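Long-range contacts in enoyl-acyl carrier protein reductase (Uncultured bacterium, PDB 6KIA), which probably catalyses the NADH-dependent reduction of enoyl-acyl carrier protein, a step of bacterial fatty acid synthesis, and is linked to triclosan resistance: residues F299-F307 with M376-T384; E331-L342 with I383-V394. One frame throughout, in Å; residues are numbered along the deposited sequence.

Contact 1. Residues F299-F307 with M376-T384; sequences FVGVELSLF and MIGTSDEIT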
loop_
_atom_site.group_PDB
_atom_site.type_symbol
_atom_site.label_atom_id
_atom_site.label_comp_id
_atom_site.label_asym_id
_atom_site.label_seq_id
_atom_site.Cartn_x
_atom_site.Cartn_y
_atom_site.Cartn_z
ATOM N N PHE A 299 1.156 1.202 -12.303
ATOM C CA PHE A 299 0.094 2.188 -12.455
ATOM C C PHE A 299 0.677 3.458 -13.056
ATOM O O PHE A 299 0.877 4.418 -12.350
ATOM C CB PHE A 299 -0.573 2.503 -11.105
ATOM C CG PHE A 299 -1.122 1.299 -10.392
ATOM C CD1 PHE A 299 -1.689 0.250 -11.096
ATOM C CD2 PHE A 299 -1.087 1.231 -9.004
ATOM C CE1 PHE A 299 -2.194 -0.856 -10.429
ATOM C CE2 PHE A 299 -1.594 0.134 -8.331
ATOM C CZ PHE A 299 -2.147 -0.909 -9.044
ATOM N N VAL A 300 0.954 3.466 -14.356
ATOM C CA VAL A 300 1.488 4.662 -15.012
ATOM C C VAL A 300 0.549 5.851 -14.811
ATOM O O VAL A 300 -0.643 5.788 -15.161
ATOM C CB VAL A 300 1.725 4.416 -16.522
ATOM C CG1 VAL A 300 2.127 5.704 -17.245
ATOM C CG2 VAL A 300 2.784 3.347 -16.716
ATOM N N GLY A 301 1.068 6.918 -14.204
ATOM C CA GLY A 301 0.265 8.092 -13.939
ATOM C C GLY A 301 -0.027 8.270 -12.471
ATOM O O GLY A 301 -0.370 9.361 -12.060
ATOM N N VAL A 302 0.104 7.201 -11.683
ATOM C CA VAL A 302 -0.132 7.324 -10.248
ATOM C C VAL A 302 0.773 8.418 -9.654
ATOM O O VAL A 302 0.370 9.195 -8.758
ATOM C CB VAL A 302 0.070 5.951 -9.523
ATOM C CG1 VAL A 302 1.537 5.513 -9.503
ATOM C CG2 VAL A 302 -0.534 5.989 -8.088
ATOM N N GLU A 303 1.978 8.507 -10.199
ATOM C CA GLU A 303 2.989 9.413 -9.670
ATOM C C GLU A 303 2.672 10.891 -9.979
ATOM O O GLU A 303 3.255 11.801 -9.373
ATOM C CB GLU A 303 4.370 9.037 -10.241
ATOM C CG GLU A 303 4.619 9.580 -11.656
ATOM C CD GLU A 303 3.911 8.844 -12.774
ATOM O OE1 GLU A 303 3.299 7.778 -12.543
ATOM O OE2 GLU A 303 3.909 9.404 -13.900
ATOM N N LEU A 304 1.751 11.142 -10.915
ATOM C CA LEU A 304 1.371 12.511 -11.220
ATOM C C LEU A 304 0.828 13.183 -9.981
ATOM O O LEU A 304 0.990 14.416 -9.817
ATOM C CB LEU A 304 0.326 12.556 -12.347
ATOM C CG LEU A 304 0.823 12.032 -13.687
ATOM C CD1 LEU A 304 -0.315 12.152 -14.678
ATOM C CD2 LEU A 304 2.041 12.824 -14.185
ATOM N N SER A 305 0.233 12.380 -9.092
ATOM C CA SER A 305 -0.351 12.949 -7.875
ATOM C C SER A 305 0.697 13.445 -6.885
ATOM O O SER A 305 0.397 14.271 -6.036
ATOM C CB SER A 305 -1.246 11.920 -7.190
ATOM O OG SER A 305 -2.340 11.556 -8.033
ATOM N N LEU A 306 1.929 12.982 -7.034
ATOM C CA LEU A 306 2.958 13.207 -6.024
ATOM C C LEU A 306 3.717 14.534 -6.191
ATOM O O LEU A 306 4.136 15.138 -5.201
ATOM C CB LEU A 306 3.938 12.024 -6.048
ATOM C CG LEU A 306 5.146 12.020 -5.109
ATOM C CD1 LEU A 306 4.704 12.034 -3.643
ATOM C CD2 LEU A 306 5.955 10.766 -5.423
ATOM N N PHE A 307 3.871 15.009 -7.425
ATOM C CA PHE A 307 4.686 16.222 -7.648
ATOM C C PHE A 307 4.303 17.461 -6.818
ATOM O O PHE A 307 5.198 18.183 -6.340
ATOM C CB PHE A 307 4.679 16.581 -9.138
ATOM C CG PHE A 307 5.309 15.536 -10.009
ATOM C CD1 PHE A 307 6.683 15.347 -10.005
ATOM C CD2 PHE A 307 4.530 14.747 -10.839
ATOM C CE1 PHE A 307 7.275 14.371 -10.817
ATOM C CE2 PHE A 307 5.105 13.784 -11.668
ATOM C CZ PHE A 307 6.470 13.593 -11.669
ATOM N N MET A 376 -3.488 11.290 -19.001
ATOM C CA MET A 376 -2.678 10.784 -17.877
ATOM C C MET A 376 -1.394 10.133 -18.391
ATOM O O MET A 376 -0.294 10.433 -17.928
ATOM C CB MET A 376 -3.457 9.787 -17.025
ATOM C CG MET A 376 -2.620 9.242 -15.880
ATOM S SD MET A 376 -3.550 8.176 -14.758
ATOM C CE MET A 376 -3.854 6.782 -15.846
ATOM N N ILE A 377 -1.523 9.238 -19.360
ATOM C CA ILE A 377 -0.336 8.579 -19.873
ATOM C C ILE A 377 0.532 9.553 -20.671
ATOM O O ILE A 377 1.765 9.511 -20.578
ATOM C CB ILE A 377 -0.719 7.375 -20.752
ATOM C CG1 ILE A 377 -1.620 6.427 -19.968
ATOM C CG2 ILE A 377 0.524 6.694 -21.334
ATOM C CD1 ILE A 377 -0.900 5.601 -18.944
ATOM N N GLY A 378 -0.111 10.449 -21.424
ATOM C CA GLY A 378 0.615 11.464 -22.164
ATOM C C GLY A 378 1.425 12.354 -21.232
ATOM O O GLY A 378 2.625 12.603 -21.465
ATOM N N THR A 379 0.769 12.841 -20.177
ATOM C CA THR A 379 1.438 13.729 -19.222
ATOM C C THR A 379 2.583 13.007 -18.488
ATOM O O THR A 379 3.710 13.541 -18.347
ATOM C CB THR A 379 0.424 14.308 -18.205
ATOM O OG1 THR A 379 -0.629 15.008 -18.912
ATOM C CG2 THR A 379 1.109 15.254 -17.253
ATOM N N SER A 380 2.302 11.791 -18.032
ATOM C CA SER A 380 3.317 11.014 -17.326
ATOM C C SER A 380 4.562 10.787 -18.214
ATOM O O SER A 380 5.716 10.972 -17.788
ATOM C CB SER A 380 2.713 9.673 -16.857
ATOM O OG SER A 380 3.722 8.806 -16.368
ATOM N N ASP A 381 4.321 10.415 -19.463
ATOM C CA ASP A 381 5.396 10.195 -20.424
ATOM C C ASP A 381 6.226 11.466 -20.669
ATOM O O ASP A 381 7.468 11.413 -20.700
ATOM C CB ASP A 381 4.793 9.701 -21.746
ATOM C CG ASP A 381 4.448 8.213 -21.722
ATOM O OD1 ASP A 381 4.519 7.567 -20.648
ATOM O OD2 ASP A 381 4.033 7.705 -22.782
ATOM N N GLU A 382 5.541 12.600 -20.870
ATOM C CA GLU A 382 6.216 13.881 -21.096
ATOM C C GLU A 382 7.142 14.260 -19.936
ATOM O O GLU A 382 8.308 14.684 -20.130
ATOM C CB GLU A 382 5.205 15.016 -21.318
ATOM C CG GLU A 382 4.452 14.979 -22.635
ATOM C CD GLU A 382 3.245 15.908 -22.649
ATOM O OE1 GLU A 382 3.202 16.855 -21.834
ATOM O OE2 GLU A 382 2.339 15.700 -23.485
ATOM N N ILE A 383 6.622 14.087 -18.726
ATOM C CA ILE A 383 7.418 14.465 -17.563
ATOM C C ILE A 383 8.624 13.530 -17.449
ATOM O O ILE A 383 9.743 13.982 -17.221
ATOM C CB ILE A 383 6.597 14.455 -16.286
ATOM C CG1 ILE A 383 5.621 15.634 -16.341
ATOM C CG2 ILE A 383 7.519 14.580 -15.063
ATOM C CD1 ILE A 383 4.588 15.603 -15.263
ATOM N N THR A 384 8.427 12.231 -17.644
ATOM C CA THR A 384 9.579 11.341 -17.643
ATOM C C THR A 384 10.631 11.737 -18.686
ATOM O O THR A 384 11.841 11.676 -18.416
ATOM C CB THR A 384 9.142 9.896 -17.870
ATOM O OG1 THR A 384 8.330 9.508 -16.760
ATOM C CG2 THR A 384 10.357 8.979 -17.954
HETATM O O HOH W 1 5.822 11.225 -14.712
#

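Contact 2. Residues E331-L342 with I383-V394; sequences EVLSEGHTLESL and ITKMHKSRDALV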
loop_
_atom_site.group_PDB
_atom_site.type_symbol
_atom_site.label_atom_id
_atom_site.label_comp_id
_atom_site.label_asym_id
_atom_site.label_seq_id
_atom_site.Cartn_x
_atom_site.Cartn_y
_atom_site.Cartn_z
ATOM N N GLU A 331 18.037 19.131 -10.138
ATOM C CA GLU A 331 19.255 18.520 -10.655
ATOM C C GLU A 331 19.051 17.264 -11.512
ATOM O O GLU A 331 19.904 16.956 -12.331
ATOM C CB GLU A 331 20.197 18.201 -9.495
ATOM C CG GLU A 331 20.986 19.416 -9.024
ATOM C CD GLU A 331 21.769 19.163 -7.750
ATOM O OE1 GLU A 331 21.524 18.127 -7.097
ATOM O OE2 GLU A 331 22.627 20.004 -7.403
ATOM N N VAL A 332 17.931 16.551 -11.382
ATOM C CA VAL A 332 17.752 15.353 -12.197
ATOM C C VAL A 332 17.056 15.649 -13.547
ATOM O O VAL A 332 16.934 14.764 -14.388
ATOM C CB VAL A 332 16.957 14.250 -11.451
ATOM C CG1 VAL A 332 17.736 13.782 -10.231
ATOM C CG2 VAL A 332 15.561 14.724 -11.068
ATOM N N LEU A 333 16.646 16.898 -13.763
ATOM C CA LEU A 333 16.032 17.284 -15.038
ATOM C C LEU A 333 17.098 17.738 -16.048
ATOM O O LEU A 333 18.109 18.342 -15.669
ATOM C CB LEU A 333 14.995 18.391 -14.818
ATOM C CG LEU A 333 13.821 18.024 -13.898
ATOM C CD1 LEU A 333 12.882 19.211 -13.697
ATOM C CD2 LEU A 333 13.071 16.835 -14.509
ATOM N N SER A 334 16.863 17.439 -17.318
ATOM C CA SER A 334 17.771 17.827 -18.400
ATOM C C SER A 334 17.898 19.330 -18.451
ATOM O O SER A 334 16.968 20.046 -18.073
ATOM C CB SER A 334 17.272 17.309 -19.751
ATOM O OG SER A 334 17.049 15.918 -19.732
ATOM N N GLU A 335 19.062 19.811 -18.888
ATOM C CA GLU A 335 19.254 21.241 -19.108
ATOM C C GLU A 335 18.168 21.780 -20.029
ATOM O O GLU A 335 17.819 21.151 -21.023
ATOM C CB GLU A 335 20.641 21.534 -19.691
ATOM C CG GLU A 335 21.203 22.885 -19.255
ATOM C CD GLU A 335 22.424 23.317 -20.054
ATOM O OE1 GLU A 335 23.036 22.461 -20.729
ATOM O OE2 GLU A 335 22.770 24.519 -20.005
ATOM N N GLY A 336 17.624 22.942 -19.702
ATOM C CA GLY A 336 16.592 23.510 -20.545
ATOM C C GLY A 336 15.202 23.159 -20.056
ATOM O O GLY A 336 14.209 23.718 -20.514
ATOM N N HIS A 337 15.105 22.203 -19.138
ATOM C CA HIS A 337 13.809 21.932 -18.550
ATOM C C HIS A 337 13.809 22.425 -17.121
ATOM O O HIS A 337 14.715 22.092 -16.358
ATOM C CB HIS A 337 13.465 20.435 -18.585
ATOM C CG HIS A 337 13.155 19.915 -19.951
ATOM N ND1 HIS A 337 14.012 19.089 -20.647
ATOM C CD2 HIS A 337 12.092 20.128 -20.762
ATOM C CE1 HIS A 337 13.477 18.796 -21.818
ATOM N NE2 HIS A 337 12.314 19.416 -21.914
ATOM N N THR A 338 12.791 23.189 -16.742
ATOM C CA THR A 338 12.762 23.712 -15.380
ATOM C C THR A 338 11.796 22.942 -14.516
ATOM O O THR A 338 10.809 22.369 -15.000
ATOM C CB THR A 338 12.363 25.186 -15.324
ATOM O OG1 THR A 338 11.024 25.328 -15.797
ATOM C CG2 THR A 338 13.282 26.040 -16.178
ATOM N N LEU A 339 12.084 22.922 -13.221
ATOM C CA LEU A 339 11.165 22.292 -12.299
ATOM C C LEU A 339 9.828 23.022 -12.315
ATOM O O LEU A 339 8.774 22.380 -12.232
ATOM C CB LEU A 339 11.757 22.250 -10.886
ATOM C CG LEU A 339 10.957 21.493 -9.823
ATOM C CD1 LEU A 339 10.691 20.018 -10.184
ATOM C CD2 LEU A 339 11.675 21.597 -8.479
ATOM N N GLU A 340 9.872 24.363 -12.360
ATOM C CA GLU A 340 8.658 25.167 -12.531
ATOM C C GLU A 340 7.752 24.680 -13.659
ATOM O O GLU A 340 6.540 24.637 -13.459
ATOM C CB GLU A 340 8.969 26.664 -12.709
ATOM C CG GLU A 340 9.463 27.376 -11.447
ATOM C CD GLU A 340 10.906 27.091 -11.090
ATOM O OE1 GLU A 340 11.627 26.460 -11.889
ATOM O OE2 GLU A 340 11.331 27.520 -9.986
ATOM N N SER A 341 8.309 24.438 -14.850
ATOM C CA SER A 341 7.526 23.930 -15.989
ATOM C C SER A 341 6.842 22.610 -15.668
ATOM O O SER A 341 5.674 22.386 -16.054
ATOM C CB SER A 341 8.405 23.755 -17.230
ATOM O OG SER A 341 8.756 25.019 -17.755
ATOM N N LEU A 342 7.589 21.734 -14.995
ATOM C CA LEU A 342 7.048 20.433 -14.591
ATOM C C LEU A 342 5.819 20.665 -13.705
ATOM O O LEU A 342 4.717 20.133 -13.947
ATOM C CB LEU A 342 8.116 19.617 -13.847
ATOM C CG LEU A 342 7.815 18.135 -13.530
ATOM C CD1 LEU A 342 9.118 17.361 -13.275
ATOM C CD2 LEU A 342 6.875 17.964 -12.360
ATOM N N ILE A 383 6.622 14.087 -18.726
ATOM C CA ILE A 383 7.418 14.465 -17.563
ATOM C C ILE A 383 8.624 13.530 -17.449
ATOM O O ILE A 383 9.743 13.982 -17.221
ATOM C CB ILE A 383 6.597 14.455 -16.286
ATOM C CG1 ILE A 383 5.621 15.634 -16.341
ATOM C CG2 ILE A 383 7.519 14.580 -15.063
ATOM C CD1 ILE A 383 4.588 15.603 -15.263
ATOM N N THR A 384 8.427 12.231 -17.644
ATOM C CA THR A 384 9.579 11.341 -17.643
ATOM C C THR A 384 10.631 11.737 -18.686
ATOM O O THR A 384 11.841 11.676 -18.416
ATOM C CB THR A 384 9.142 9.896 -17.870
ATOM O OG1 THR A 384 8.330 9.508 -16.760
ATOM C CG2 THR A 384 10.357 8.979 -17.954
ATOM N N LYS A 385 10.189 12.220 -19.843
ATOM C CA LYS A 385 11.165 12.602 -20.856
ATOM C C LYS A 385 11.850 13.923 -20.530
ATOM O O LYS A 385 12.871 14.259 -21.161
ATOM C CB LYS A 385 10.515 12.719 -22.237
ATOM C CG LYS A 385 9.917 11.440 -22.803
ATOM C CD LYS A 385 9.327 11.732 -24.183
ATOM C CE LYS A 385 8.231 10.751 -24.568
ATOM N NZ LYS A 385 8.303 9.490 -23.790
ATOM N N MET A 386 11.360 14.633 -19.507
ATOM C CA MET A 386 12.105 15.806 -19.017
ATOM C C MET A 386 13.396 15.485 -18.247
ATOM O O MET A 386 14.175 16.392 -17.937
ATOM C CB MET A 386 11.226 16.654 -18.103
ATOM C CG MET A 386 10.049 17.306 -18.795
ATOM S SD MET A 386 9.012 18.063 -17.550
ATOM C CE MET A 386 7.675 18.685 -18.566
ATOM N N HIS A 387 13.622 14.209 -17.944
ATOM C CA HIS A 387 14.716 13.812 -17.063
ATOM C C HIS A 387 16.013 13.497 -17.793
ATOM O O HIS A 387 15.989 12.991 -18.923
ATOM C CB HIS A 387 14.295 12.593 -16.235
ATOM C CG HIS A 387 13.295 12.908 -15.168
ATOM N ND1 HIS A 387 11.979 13.204 -15.443
ATOM C CD2 HIS A 387 13.423 12.974 -13.821
ATOM C CE1 HIS A 387 11.335 13.438 -14.311
ATOM N NE2 HIS A 387 12.194 13.322 -13.313
ATOM N N LYS A 388 17.140 13.797 -17.145
ATOM C CA LYS A 388 18.452 13.438 -17.680
ATOM C C LYS A 388 18.498 11.943 -17.934
ATOM O O LYS A 388 18.952 11.488 -18.982
ATOM C CB LYS A 388 19.577 13.832 -16.716
ATOM C CG LYS A 388 19.774 15.319 -16.540
ATOM C CD LYS A 388 20.997 15.619 -15.682
ATOM C CE LYS A 388 21.146 17.122 -15.457
ATOM N NZ LYS A 388 22.048 17.463 -14.315
ATOM N N SER A 389 17.997 11.188 -16.959
ATOM C CA SER A 389 18.005 9.738 -16.991
ATOM C C SER A 389 16.714 9.171 -16.408
ATOM O O SER A 389 16.261 9.604 -15.347
ATOM C CB SER A 389 19.190 9.184 -16.214
ATOM O OG SER A 389 19.083 7.775 -16.148
ATOM N N ARG A 390 16.129 8.205 -17.112
ATOM C CA ARG A 390 14.869 7.599 -16.700
ATOM C C ARG A 390 15.038 6.685 -15.483
ATOM O O ARG A 390 14.071 6.082 -15.023
ATOM C CB ARG A 390 14.266 6.807 -17.862
ATOM C CG ARG A 390 15.113 5.612 -18.266
ATOM C CD ARG A 390 14.358 4.654 -19.173
ATOM N NE ARG A 390 15.244 3.648 -19.754
ATOM C CZ ARG A 390 16.016 3.844 -20.823
ATOM N NH1 ARG A 390 16.006 5.015 -21.457
ATOM N NH2 ARG A 390 16.788 2.861 -21.268
ATOM N N ASP A 391 16.264 6.588 -14.971
ATOM C CA ASP A 391 16.554 5.816 -13.766
ATOM C C ASP A 391 16.836 6.717 -12.566
ATOM O O ASP A 391 17.138 6.239 -11.474
ATOM C CB ASP A 391 17.748 4.881 -14.001
ATOM C CG ASP A 391 17.508 3.887 -15.129
ATOM O OD1 ASP A 391 16.333 3.627 -15.470
ATOM O OD2 ASP A 391 18.502 3.360 -15.675
ATOM N N ALA A 392 16.752 8.027 -12.776
ATOM C CA ALA A 392 16.895 8.987 -11.690
ATOM C C ALA A 392 15.791 10.030 -11.830
ATOM O O ALA A 392 15.939 11.037 -12.541
ATOM C CB ALA A 392 18.271 9.635 -11.699
ATOM N N LEU A 393 14.685 9.777 -11.144
ATOM C CA LEU A 393 13.468 10.559 -11.315
ATOM C C LEU A 393 13.162 11.448 -10.127
ATOM O O LEU A 393 13.489 11.120 -8.980
ATOM C CB LEU A 393 12.279 9.622 -11.532
ATOM C CG LEU A 393 12.359 8.656 -12.709
ATOM C CD1 LEU A 393 11.223 7.637 -12.600
ATOM C CD2 LEU A 393 12.346 9.414 -14.047
ATOM N N VAL A 394 12.484 12.554 -10.404
ATOM C CA VAL A 394 11.939 13.396 -9.356
ATOM C C VAL A 394 11.062 12.557 -8.399
ATOM O O VAL A 394 11.097 12.739 -7.169
ATOM C CB VAL A 394 11.125 14.562 -9.969
ATOM C CG1 VAL A 394 10.335 15.278 -8.897
ATOM C CG2 VAL A 394 12.077 15.568 -10.670
HETATM O O HOH W 2 17.640 12.175 -14.313
HETATM O O HOH W 3 15.219 15.413 -21.557
#

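Contact 1. Residues F299-F307 with M376-T384
The Phe307 ring meets Ile383 obliquely, with CZ of Phe307 3.7 Å from CG2 of Ile383. A water lies at the edge of this ring, in its plane. The other flat group is the Glu303 carboxylate, whose two oxygens are both used on their syn sides. Ser380 OG donates to Glu303 OE2 over a short 2.5 Å, 18° out of the carboxylate plane. Gly301 N donates to Glu303 OE1 at 2.9 Å, 19° out of the plane. The water at the ring edge also donates to Glu303 OE2 and to Ser380 O. Glu303 folds back to this position: CG sits between the backbone N and the carbonyl carbon (chi1 81°), and the chain bends again at chi2. Leu304 splits its methyls, CD1 against Met376 CG and CD2 against Ile383 CD1 at 3.9 Å. Val300 CG1 packs tightly on Ile377 CD1, at 3.5 Å. Gly301 CA packs against Met376 CG at 3.7 Å, backbone directly on side chain. The buried carboxylate thus ties the type II turn Phe299-Val302 to helix 370-385. Three donors would be expected to stabilise its negative charge within this largely apolar contact.

Contact 2. Residues E331-L342 with I383-V394
Leu333 CD2 sits almost squarely over the centre of the His387 ring, a CH-pi contact of 3.7 Å to the centroid, 5° off the ring normal. Leu393 CD2 covers the opposite face, and the imidazole is sandwiched between two leucine methyls. Its nitrogens fix its rotation. ND1 donates to Ile383 O at 3.0 Å, close to the ring plane, and NE2 accepts a nearly straight bond (176°) from Val394 N, the first residue of helix 394-413. Leu333 and His387 also form a single beta bridge, as a non-hydrogen-bonded antiparallel pair. Two flanking bonds make it: Lys388 N donates to Val332 O at 2.9 Å, and Ser334 N to Met386 O at 3.0 Å, the latter in the carbonyl plane. The extended Lys388 chain runs past Leu333 O, and its NZ donates to Glu331 O at 3.0 Å. A water accepts from Ser389 N and lies 2.7 Å from Val332 O. Val332 CG2 meets Val394 CG2 at 3.6 Å, beside the histidine. Met386 is also extended beyond CG. Its CG lies over one face of the His337 ring, and its SD reaches Leu342 CB at 4.1 Å. The bonds at both ring nitrogens imply a His387 protonated on ND1, probably neutral. This buried imidazole links the last turn of helix 370-385, at Ile383, to the start of helix 394-413.

In the fold
The two contacts lie about 13 Å apart, centre to centre, on the same side of the chain's centre. Both use helix 370-385, and they share Ile383 and Thr384. Along the chain their segments alternate: 299-307, 331-342, 376-384, then 383-394. They also touch directly, since Phe307 of contact 1 packs on Leu342 and Val394 of contact 2. The chain between each pair of segments is mostly helix, with no strand. The contacts therefore hold together a helical part of the fold, joining the loop after strand 283-287 to helices 339-351, 370-385 and 394-413. The Glu303 side chain in contact 1 is about 9 Å from the bound NADH, the Leu393 side chain in contact 2 about 14 Å.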